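Local coordinates for protein aminoglycoside phosphotransferase (Mycobacterium smegmatis, PDB 6EF6) that phosphorylates (S)-1-amino-2-propanol as the kinase of an aminoacetone utilization microcompartment, and is built on an aminoglycoside phosphotransferase-like fold, at residues I30-D39 with A105-P116; Y75-E84 with A168-D176. One frame throughout, in Å; residues are numbered along the deposited sequence.

Contact 1. Residues I30-D39 with A105-P116; sequences IAQQALTHYD and ARDGRRVVTVDP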
loop_
_atom_site.group_PDB
_atom_site.type_symbol
_atom_site.label_atom_id
_atom_site.label_comp_id
_atom_site.label_asym_id
_atom_site.label_seq_id
_atom_site.Cartn_x
_atom_site.Cartn_y
_atom_site.Cartn_z
ATOM N N ILE A 30 -5.666 -23.601 -1.169
ATOM C CA ILE A 30 -6.200 -22.910 -0.002
ATOM C C ILE A 30 -7.472 -22.171 -0.374
ATOM O O ILE A 30 -8.459 -22.188 0.371
ATOM C CB ILE A 30 -5.143 -21.980 0.624
ATOM C CG1 ILE A 30 -4.051 -22.827 1.273
ATOM C CG2 ILE A 30 -5.774 -21.060 1.677
ATOM C CD1 ILE A 30 -2.702 -22.211 1.181
ATOM N N ALA A 31 -7.473 -21.504 -1.526
ATOM C CA ALA A 31 -8.675 -20.821 -1.971
ATOM C C ALA A 31 -9.832 -21.792 -2.131
ATOM O O ALA A 31 -10.960 -21.489 -1.724
ATOM C CB ALA A 31 -8.399 -20.049 -3.260
ATOM N N GLN A 32 -9.567 -22.978 -2.677
ATOM C CA GLN A 32 -10.623 -23.971 -2.838
ATOM C C GLN A 32 -11.123 -24.463 -1.491
ATOM O O GLN A 32 -12.334 -24.586 -1.277
ATOM C CB GLN A 32 -10.099 -25.156 -3.650
ATOM C CG GLN A 32 -10.142 -24.950 -5.132
ATOM C CD GLN A 32 -9.760 -26.218 -5.876
ATOM O OE1 GLN A 32 -10.614 -27.032 -6.221
ATOM N NE2 GLN A 32 -8.468 -26.398 -6.108
ATOM N N GLN A 33 -10.202 -24.779 -0.572
ATOM C CA GLN A 33 -10.626 -25.149 0.775
ATOM C C GLN A 33 -11.536 -24.088 1.356
ATOM O O GLN A 33 -12.533 -24.405 2.019
ATOM C CB GLN A 33 -9.422 -25.317 1.698
ATOM C CG GLN A 33 -8.513 -26.495 1.377
ATOM C CD GLN A 33 -7.377 -26.614 2.375
ATOM O OE1 GLN A 33 -7.608 -26.728 3.581
ATOM N NE2 GLN A 33 -6.144 -26.561 1.885
ATOM N N ALA A 34 -11.181 -22.817 1.162
ATOM C CA ALA A 34 -11.938 -21.739 1.780
ATOM C C ALA A 34 -13.352 -21.649 1.231
ATOM O O ALA A 34 -14.264 -21.210 1.944
ATOM C CB ALA A 34 -11.209 -20.400 1.588
ATOM N N LEU A 35 -13.554 -22.020 -0.029
ATOM C CA LEU A 35 -14.884 -21.939 -0.626
ATOM C C LEU A 35 -15.915 -22.714 0.170
ATOM O O LEU A 35 -17.092 -22.340 0.184
ATOM C CB LEU A 35 -14.857 -22.418 -2.076
ATOM C CG LEU A 35 -14.111 -21.490 -3.042
ATOM C CD1 LEU A 35 -14.141 -22.083 -4.436
ATOM C CD2 LEU A 35 -14.695 -20.083 -3.045
ATOM N N THR A 36 -15.524 -23.799 0.826
ATOM C CA THR A 36 -16.546 -24.562 1.528
ATOM C C THR A 36 -17.145 -23.769 2.682
ATOM O O THR A 36 -18.204 -24.160 3.193
ATOM C CB THR A 36 -16.008 -25.902 2.034
ATOM O OG1 THR A 36 -15.053 -25.663 3.066
ATOM C CG2 THR A 36 -15.338 -26.653 0.926
ATOM N N HIS A 37 -16.495 -22.689 3.112
ATOM C CA HIS A 37 -16.989 -21.888 4.233
ATOM C C HIS A 37 -17.934 -20.774 3.811
ATOM O O HIS A 37 -18.435 -20.048 4.666
ATOM C CB HIS A 37 -15.813 -21.327 5.029
ATOM C CG HIS A 37 -15.038 -22.391 5.721
ATOM N ND1 HIS A 37 -14.054 -23.119 5.086
ATOM C CD2 HIS A 37 -15.146 -22.908 6.966
ATOM C CE1 HIS A 37 -13.575 -24.022 5.922
ATOM N NE2 HIS A 37 -14.226 -23.923 7.066
ATOM N N TYR A 38 -18.227 -20.655 2.535
ATOM C CA TYR A 38 -19.064 -19.606 1.995
ATOM C C TYR A 38 -20.191 -20.231 1.187
ATOM O O TYR A 38 -20.131 -21.397 0.784
ATOM C CB TYR A 38 -18.225 -18.661 1.125
ATOM C CG TYR A 38 -17.133 -17.960 1.919
ATOM C CD1 TYR A 38 -17.406 -16.793 2.655
ATOM C CD2 TYR A 38 -15.830 -18.431 1.927
ATOM C CE1 TYR A 38 -16.417 -16.135 3.365
ATOM C CE2 TYR A 38 -14.825 -17.764 2.630
ATOM C CZ TYR A 38 -15.124 -16.603 3.336
ATOM O OH TYR A 38 -14.141 -15.940 4.021
ATOM N N ASP A 39 -21.233 -19.433 0.966
ATOM C CA ASP A 39 -22.406 -19.915 0.263
ATOM C C ASP A 39 -22.171 -20.086 -1.223
ATOM O O ASP A 39 -22.928 -20.813 -1.874
ATOM C CB ASP A 39 -23.599 -19.014 0.549
ATOM C CG ASP A 39 -24.176 -19.264 1.922
ATOM O OD1 ASP A 39 -24.208 -20.445 2.342
ATOM O OD2 ASP A 39 -24.576 -18.295 2.592
ATOM N N ALA A 105 -18.475 -15.511 6.304
ATOM C CA ALA A 105 -18.548 -16.949 6.091
ATOM C C ALA A 105 -19.885 -17.474 6.599
ATOM O O ALA A 105 -20.707 -16.727 7.157
ATOM C CB ALA A 105 -17.404 -17.653 6.809
ATOM N N ARG A 106 -20.092 -18.791 6.447
ATOM C CA ARG A 106 -21.393 -19.366 6.763
ATOM C C ARG A 106 -21.701 -19.352 8.252
ATOM O O ARG A 106 -22.859 -19.556 8.629
ATOM C CB ARG A 106 -21.471 -20.812 6.267
ATOM C CG ARG A 106 -21.516 -20.923 4.782
ATOM C CD ARG A 106 -21.095 -22.332 4.324
ATOM N NE ARG A 106 -21.827 -23.423 4.988
ATOM C CZ ARG A 106 -23.069 -23.787 4.681
ATOM N NH1 ARG A 106 -23.741 -23.108 3.769
ATOM N NH2 ARG A 106 -23.658 -24.791 5.306
ATOM N N ASP A 107 -20.692 -19.142 9.094
ATOM C CA ASP A 107 -20.868 -19.026 10.531
ATOM C C ASP A 107 -20.774 -17.583 10.995
ATOM O O ASP A 107 -20.777 -17.327 12.206
ATOM C CB ASP A 107 -19.818 -19.853 11.277
ATOM C CG ASP A 107 -18.389 -19.389 10.998
ATOM O OD1 ASP A 107 -18.201 -18.521 10.149
ATOM O OD2 ASP A 107 -17.462 -19.944 11.642
ATOM N N GLY A 108 -20.724 -16.655 10.062
ATOM C CA GLY A 108 -20.772 -15.242 10.379
ATOM C C GLY A 108 -19.429 -14.591 10.569
ATOM O O GLY A 108 -19.374 -13.371 10.769
ATOM N N ARG A 109 -18.343 -15.329 10.524
ATOM C CA ARG A 109 -17.061 -14.712 10.801
ATOM C C ARG A 109 -16.488 -14.067 9.552
ATOM O O ARG A 109 -16.805 -14.442 8.421
ATOM C CB ARG A 109 -16.126 -15.733 11.424
ATOM C CG ARG A 109 -16.695 -16.139 12.808
ATOM C CD ARG A 109 -15.966 -17.274 13.492
ATOM N NE ARG A 109 -14.532 -17.238 13.224
ATOM C CZ ARG A 109 -13.892 -18.053 12.387
ATOM N NH1 ARG A 109 -12.582 -17.924 12.221
ATOM N NH2 ARG A 109 -14.542 -19.004 11.725
ATOM N N ARG A 110 -15.655 -13.061 9.772
ATOM C CA ARG A 110 -15.099 -12.299 8.666
ATOM C C ARG A 110 -13.793 -12.872 8.152
ATOM O O ARG A 110 -13.488 -12.714 6.971
ATOM C CB ARG A 110 -14.868 -10.860 9.115
ATOM C CG ARG A 110 -16.151 -10.165 9.491
ATOM C CD ARG A 110 -15.970 -8.687 9.902
ATOM N NE ARG A 110 -15.088 -8.564 11.044
ATOM C CZ ARG A 110 -14.648 -7.382 11.496
ATOM N NH1 ARG A 110 -15.077 -6.263 10.941
ATOM N NH2 ARG A 110 -13.807 -7.348 12.516
ATOM N N VAL A 111 -12.987 -13.470 9.017
ATOM C CA VAL A 111 -11.704 -14.054 8.631
ATOM C C VAL A 111 -11.805 -15.563 8.780
ATOM O O VAL A 111 -12.011 -16.067 9.889
ATOM C CB VAL A 111 -10.562 -13.511 9.492
ATOM C CG1 VAL A 111 -9.217 -14.062 8.969
ATOM C CG2 VAL A 111 -10.605 -11.968 9.479
ATOM N N VAL A 112 -11.634 -16.284 7.671
ATOM C CA VAL A 112 -11.631 -17.749 7.671
ATOM C C VAL A 112 -10.184 -18.205 7.700
ATOM O O VAL A 112 -9.402 -17.827 6.825
ATOM C CB VAL A 112 -12.337 -18.306 6.422
ATOM C CG1 VAL A 112 -12.147 -19.811 6.319
ATOM C CG2 VAL A 112 -13.817 -17.957 6.457
ATOM N N THR A 113 -9.837 -19.060 8.659
ATOM C CA THR A 113 -8.504 -19.637 8.744
ATOM C C THR A 113 -8.590 -21.085 8.317
ATOM O O THR A 113 -9.401 -21.838 8.864
ATOM C CB THR A 113 -7.965 -19.561 10.174
ATOM O OG1 THR A 113 -7.877 -18.192 10.578
ATOM C CG2 THR A 113 -6.577 -20.191 10.268
ATOM N N VAL A 114 -7.767 -21.479 7.344
ATOM C CA VAL A 114 -7.784 -22.875 6.926
ATOM C C VAL A 114 -6.405 -23.480 7.114
ATOM O O VAL A 114 -5.370 -22.835 6.922
ATOM C CB VAL A 114 -8.332 -23.139 5.506
ATOM C CG1 VAL A 114 -9.720 -22.497 5.334
ATOM C CG2 VAL A 114 -7.382 -22.652 4.472
ATOM N N ASP A 115 -6.414 -24.755 7.470
ATOM C CA ASP A 115 -5.225 -25.486 7.859
ATOM C C ASP A 115 -5.022 -26.619 6.869
ATOM O O ASP A 115 -5.844 -27.551 6.836
ATOM C CB ASP A 115 -5.446 -26.076 9.254
ATOM C CG ASP A 115 -4.146 -26.423 9.961
ATOM O OD1 ASP A 115 -3.130 -26.645 9.264
ATOM O OD2 ASP A 115 -4.144 -26.476 11.216
ATOM N N PRO A 116 -3.990 -26.594 6.046
ATOM C CA PRO A 116 -3.526 -27.853 5.438
ATOM C C PRO A 116 -2.521 -28.566 6.334
ATOM O O PRO A 116 -2.316 -28.155 7.481
ATOM C CB PRO A 116 -2.888 -27.400 4.121
ATOM C CG PRO A 116 -2.768 -25.865 4.219
ATOM C CD PRO A 116 -3.205 -25.446 5.592
HETATM O O HOH W 1 -14.669 -13.385 4.746
#
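Ile-30, His-37 and Tyr-38 pack against Val-112 and Val-114 across this interface. CG2 of Ile-30 meets CG2 of Val-114 at 3.6 Å. The two methyls of Val-112 divide their work: CG1, anti to the backbone N, comes over a face of the His-37 imidazole, 4.1 Å from the ring centroid and 21° off its normal, a CH-pi contact, while CG2 packs 3.6 Å from CZ of Tyr-38. On the flank of that ring, Tyr-38 CE1 lies 3.6 Å from Ala-105 CA. The extended Gln-33 side chain crosses Pro-116 at about a right angle, its NE2 near Pro-116 CB.

Polar links concentrate at the turn starting at Ala-105. Arg-106 N donates to His-37 O over 2.7 Å. The Arg-106 side chain is bent at chi3, and its NH1 forms a weak hydrogen bond, part of a salt bridge, with Asp-39 OD1 at 3.1 Å; carboxylate and guanidinium planes stand 88° apart. One water accepts from Tyr-38 OH at 2.7 Å and donates to Arg-110 O, joining the buried phenol to the opposing backbone. Within 105-116, Asp-107 OD1 takes the N-H of Arg-109, an Asx turn.

The axes of helix 30-35 and strand 112-114 approach to 8.9 Å at 124°. Ile-30 and Ala-34 also touch Val-126, and Ile-30 and Ala-31 touch Val-70, so the N-terminal helix packs over strands 64-70, 124-130 and the edge strand 112-114 of the five-stranded antiparallel sheet, an arrangement belonging to the kinase-like N-terminal lobe.

Contact 2. Residues Y75-E84 with A168-D176; sequences YHQPHEIESE and AGFGRFSWD
The loop 168-176 passes along the first turns of helix 78-94 without regular pairing, the nearest CA atoms being Ser-83 with Phe-170 (5.5 Å) and Glu-80 with Arg-172 (5.6 Å). Gly-171 N donates to Ser-83 OG across 3.0 Å at 166°, while CB of the same serine sits over the Phe-170 ring, 4.0 Å from its centroid and 24° off the normal, a CH-pi contact.

Arg-172 is bent at chi2 and chi3, which brings its guanidinium back to the carbonyl of Glu-80. NH1 bonds Glu-80 O at 2.9 Å, with the acceptor in the guanidinium plane but the donor well above the carbonyl plane; Glu-84 N reaches that oxygen from the opposite face. A water connects NH1 to Glu-84 OE1, whose salt-bridge partner is Arg-69. As in related phosphotransferases, this glutamate-bearing helix belongs to the N-terminal lobe, and the contact joins it to the C-terminal lobe, where Asp-254 and Cys-256 accept from Arg-172 through their backbone oxygens.

An aromatic cluster follows. His-76 is sandwiched between Tyr-75 CD2 on one face and Arg-172 NH1 on the other, and its NE2 bonds Asp-254 O. Phe-173 turns an edge toward the Tyr-75 face in an offset edge-to-face pair, centroids 5.6 Å apart and planes at 81°. Another water accepts from Phe-173 N and donates to Glu-80 OE2, its oxygen 2.6 Å from OE2.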
loop_
_atom_site.group_PDB
_atom_site.type_symbol
_atom_site.label_atom_id
_atom_site.label_comp_id
_atom_site.label_asym_id
_atom_site.label_seq_id
_atom_site.Cartn_x
_atom_site.Cartn_y
_atom_site.Cartn_z
ATOM N N TYR A 75 2.578 -12.893 7.727
ATOM C CA TYR A 75 2.616 -11.429 7.725
ATOM C C TYR A 75 1.724 -10.837 8.806
ATOM O O TYR A 75 2.136 -9.890 9.485
ATOM C CB TYR A 75 2.230 -10.886 6.352
ATOM C CG TYR A 75 2.640 -9.437 6.037
ATOM C CD1 TYR A 75 3.988 -9.050 6.037
ATOM C CD2 TYR A 75 1.692 -8.516 5.653
ATOM C CE1 TYR A 75 4.367 -7.742 5.701
ATOM C CE2 TYR A 75 2.067 -7.176 5.321
ATOM C CZ TYR A 75 3.386 -6.830 5.350
ATOM O OH TYR A 75 3.791 -5.551 4.996
ATOM N N HIS A 76 0.503 -11.363 8.990
ATOM C CA HIS A 76 -0.386 -10.857 10.024
ATOM C C HIS A 76 -0.927 -11.995 10.869
ATOM O O HIS A 76 -1.081 -13.123 10.393
ATOM C CB HIS A 76 -1.621 -10.190 9.423
ATOM C CG HIS A 76 -1.340 -8.929 8.676
ATOM N ND1 HIS A 76 -0.683 -7.857 9.237
ATOM C CD2 HIS A 76 -1.688 -8.554 7.423
ATOM C CE1 HIS A 76 -0.602 -6.885 8.335
ATOM N NE2 HIS A 76 -1.204 -7.285 7.232
ATOM N N GLN A 77 -1.278 -11.651 12.108
ATOM C CA GLN A 77 -2.141 -12.459 12.949
ATOM C C GLN A 77 -3.598 -12.128 12.669
ATOM O O GLN A 77 -3.921 -11.048 12.167
ATOM C CB GLN A 77 -1.854 -12.164 14.417
ATOM C CG GLN A 77 -0.426 -12.444 14.839
ATOM C CD GLN A 77 -0.006 -13.869 14.548
ATOM O OE1 GLN A 77 0.864 -14.119 13.709
ATOM N NE2 GLN A 77 -0.624 -14.815 15.242
ATOM N N PRO A 78 -4.529 -13.001 13.032
ATOM C CA PRO A 78 -5.930 -12.729 12.667
ATOM C C PRO A 78 -6.505 -11.470 13.290
ATOM O O PRO A 78 -7.281 -10.788 12.630
ATOM C CB PRO A 78 -6.685 -13.992 13.101
ATOM C CG PRO A 78 -5.658 -15.020 13.299
ATOM C CD PRO A 78 -4.361 -14.336 13.645
ATOM N N HIS A 79 -6.150 -11.134 14.525
ATOM C CA HIS A 79 -6.697 -9.925 15.133
ATOM C C HIS A 79 -6.273 -8.676 14.380
ATOM O O HIS A 79 -7.028 -7.700 14.321
ATOM C CB HIS A 79 -6.303 -9.854 16.613
ATOM C CG HIS A 79 -4.901 -9.375 16.853
ATOM N ND1 HIS A 79 -3.820 -10.231 16.921
ATOM C CD2 HIS A 79 -4.407 -8.130 17.050
ATOM C CE1 HIS A 79 -2.723 -9.532 17.143
ATOM N NE2 HIS A 79 -3.051 -8.254 17.225
ATOM N N GLU A 80 -5.074 -8.691 13.782
ATOM C CA GLU A 80 -4.623 -7.569 12.963
ATOM C C GLU A 80 -5.478 -7.432 11.719
ATOM O O GLU A 80 -5.858 -6.328 11.342
ATOM C CB GLU A 80 -3.180 -7.792 12.536
ATOM C CG GLU A 80 -2.131 -7.800 13.613
ATOM C CD GLU A 80 -0.777 -8.195 13.020
ATOM O OE1 GLU A 80 -0.449 -9.395 13.058
ATOM O OE2 GLU A 80 -0.070 -7.316 12.455
ATOM N N ILE A 81 -5.801 -8.554 11.071
ATOM C CA ILE A 81 -6.677 -8.516 9.904
ATOM C C ILE A 81 -8.054 -8.009 10.306
ATOM O O ILE A 81 -8.637 -7.156 9.629
ATOM C CB ILE A 81 -6.731 -9.898 9.216
ATOM C CG1 ILE A 81 -5.321 -10.378 8.787
ATOM C CG2 ILE A 81 -7.673 -9.839 8.014
ATOM C CD1 ILE A 81 -5.241 -11.831 8.239
ATOM N N GLU A 82 -8.563 -8.478 11.448
ATOM C CA GLU A 82 -9.842 -7.977 11.947
ATOM C C GLU A 82 -9.825 -6.462 12.135
ATOM O O GLU A 82 -10.819 -5.799 11.845
ATOM C CB GLU A 82 -10.219 -8.663 13.247
ATOM C CG GLU A 82 -10.555 -10.135 13.050
ATOM C CD GLU A 82 -10.702 -10.872 14.363
ATOM O OE1 GLU A 82 -10.408 -10.280 15.424
ATOM O OE2 GLU A 82 -11.107 -12.051 14.329
ATOM N N SER A 83 -8.702 -5.894 12.595
ATOM C CA SER A 83 -8.586 -4.449 12.732
ATOM C C SER A 83 -8.665 -3.731 11.385
ATOM O O SER A 83 -9.276 -2.659 11.285
ATOM C CB SER A 83 -7.314 -4.102 13.502
ATOM O OG SER A 83 -7.454 -4.487 14.869
ATOM N N GLU A 84 -8.026 -4.273 10.334
ATOM C CA GLU A 84 -8.185 -3.710 8.995
ATOM C C GLU A 84 -9.659 -3.685 8.644
ATOM O O GLU A 84 -10.173 -2.682 8.147
ATOM C CB GLU A 84 -7.436 -4.575 7.971
ATOM C CG GLU A 84 -7.705 -4.162 6.499
ATOM C CD GLU A 84 -7.489 -5.294 5.477
ATOM O OE1 GLU A 84 -7.051 -6.395 5.868
ATOM O OE2 GLU A 84 -7.766 -5.054 4.279
ATOM N N ALA A 168 -11.837 -0.545 20.946
ATOM C CA ALA A 168 -11.021 -1.190 21.941
ATOM C C ALA A 168 -10.397 -2.422 21.307
ATOM O O ALA A 168 -11.053 -3.160 20.560
ATOM C CB ALA A 168 -11.848 -1.586 23.164
ATOM N N GLY A 169 -9.150 -2.620 21.616
ATOM C CA GLY A 169 -8.389 -3.738 21.102
ATOM C C GLY A 169 -7.878 -3.594 19.684
ATOM O O GLY A 169 -7.249 -4.524 19.194
ATOM N N PHE A 170 -8.099 -2.461 19.025
ATOM C CA PHE A 170 -7.535 -2.245 17.694
ATOM C C PHE A 170 -6.030 -2.452 17.735
ATOM O O PHE A 170 -5.347 -1.984 18.644
ATOM C CB PHE A 170 -7.799 -0.808 17.267
ATOM C CG PHE A 170 -7.421 -0.512 15.842
ATOM C CD1 PHE A 170 -8.356 -0.693 14.855
ATOM C CD2 PHE A 170 -6.190 0.018 15.513
ATOM C CE1 PHE A 170 -8.045 -0.442 13.539
ATOM C CE2 PHE A 170 -5.886 0.303 14.187
ATOM C CZ PHE A 170 -6.836 0.090 13.226
ATOM N N GLY A 171 -5.499 -3.139 16.725
ATOM C CA GLY A 171 -4.086 -3.407 16.651
ATOM C C GLY A 171 -3.603 -3.474 15.221
ATOM O O GLY A 171 -4.075 -4.328 14.462
ATOM N N ARG A 172 -2.696 -2.575 14.857
ATOM C CA ARG A 172 -2.019 -2.679 13.571
ATOM C C ARG A 172 -0.556 -2.300 13.766
ATOM O O ARG A 172 -0.217 -1.568 14.692
ATOM C CB ARG A 172 -2.591 -1.760 12.486
ATOM C CG ARG A 172 -4.013 -2.075 12.087
ATOM C CD ARG A 172 -4.132 -3.381 11.305
ATOM N NE ARG A 172 -3.353 -3.351 10.073
ATOM C CZ ARG A 172 -3.327 -4.298 9.149
ATOM N NH1 ARG A 172 -4.013 -5.417 9.289
ATOM N NH2 ARG A 172 -2.635 -4.121 8.073
ATOM N N PHE A 173 0.302 -2.802 12.895
ATOM C CA PHE A 173 1.723 -2.490 12.949
ATOM C C PHE A 173 2.008 -1.063 12.496
ATOM O O PHE A 173 1.106 -0.301 12.118
ATOM C CB PHE A 173 2.552 -3.563 12.231
ATOM C CG PHE A 173 2.253 -3.773 10.743
ATOM C CD1 PHE A 173 1.574 -2.846 9.956
ATOM C CD2 PHE A 173 2.685 -4.942 10.119
ATOM C CE1 PHE A 173 1.345 -3.084 8.620
ATOM C CE2 PHE A 173 2.467 -5.143 8.743
ATOM C CZ PHE A 173 1.807 -4.232 8.017
ATOM N N SER A 174 3.276 -0.669 12.615
ATOM C CA SER A 174 3.714 0.705 12.372
ATOM C C SER A 174 4.738 0.795 11.246
ATOM O O SER A 174 5.578 -0.112 11.067
ATOM C CB SER A 174 4.353 1.314 13.613
ATOM O OG SER A 174 3.383 1.380 14.660
ATOM N N TRP A 175 4.655 1.896 10.502
ATOM C CA TRP A 175 5.619 2.252 9.483
ATOM C C TRP A 175 6.398 3.430 10.042
ATOM O O TRP A 175 6.472 4.485 9.427
ATOM C CB TRP A 175 4.937 2.582 8.153
ATOM C CG TRP A 175 4.225 1.411 7.589
ATOM C CD1 TRP A 175 2.855 1.145 7.607
ATOM C CD2 TRP A 175 4.816 0.294 6.893
ATOM N NE1 TRP A 175 2.597 -0.050 7.004
ATOM C CE2 TRP A 175 3.764 -0.606 6.572
ATOM C CE3 TRP A 175 6.137 -0.057 6.534
ATOM C CZ2 TRP A 175 3.985 -1.785 5.902
ATOM C CZ3 TRP A 175 6.349 -1.271 5.889
ATOM C CH2 TRP A 175 5.280 -2.102 5.555
ATOM N N ASP A 176 6.995 3.229 11.211
ATOM C CA ASP A 176 7.865 4.220 11.832
ATOM C C ASP A 176 9.305 3.995 11.412
ATOM O O ASP A 176 9.582 3.115 10.604
ATOM C CB ASP A 176 7.686 4.214 13.351
ATOM C CG ASP A 176 7.929 2.859 14.004
ATOM O OD1 ASP A 176 8.317 1.930 13.306
ATOM O OD2 ASP A 176 7.746 2.780 15.233
HETATM O O HOH W 2 -0.775 -5.094 11.407
HETATM O O HOH W 3 -4.733 -6.909 7.026
#

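How the contacts relate
The centres of contact 1 and contact 2 lie 20 Å apart, yet the two touch directly: Val-111 CG2 packs 3.9 Å from Ile-81 CG2 and 4.0 Å from Glu-82 CG. A salt bridge from Arg-110 to Asp-86 ties contact 1 to the same helix, 78-94. Contact 1 lies wholly in the N-terminal lobe, whereas contact 2 joins that lobe, through 75-84, to the C-terminal lobe, through 168-176. The centre of contact 1 is about 25 Å from the centre of the chain, that of contact 2 about 15 Å. The Tyr-38 side chain is about 12 Å from the bound benzoic acid, that of Glu-84 about 5 Å; Tyr-75 comes within about 6 Å of (2R)-1-methoxypropan-2-amine.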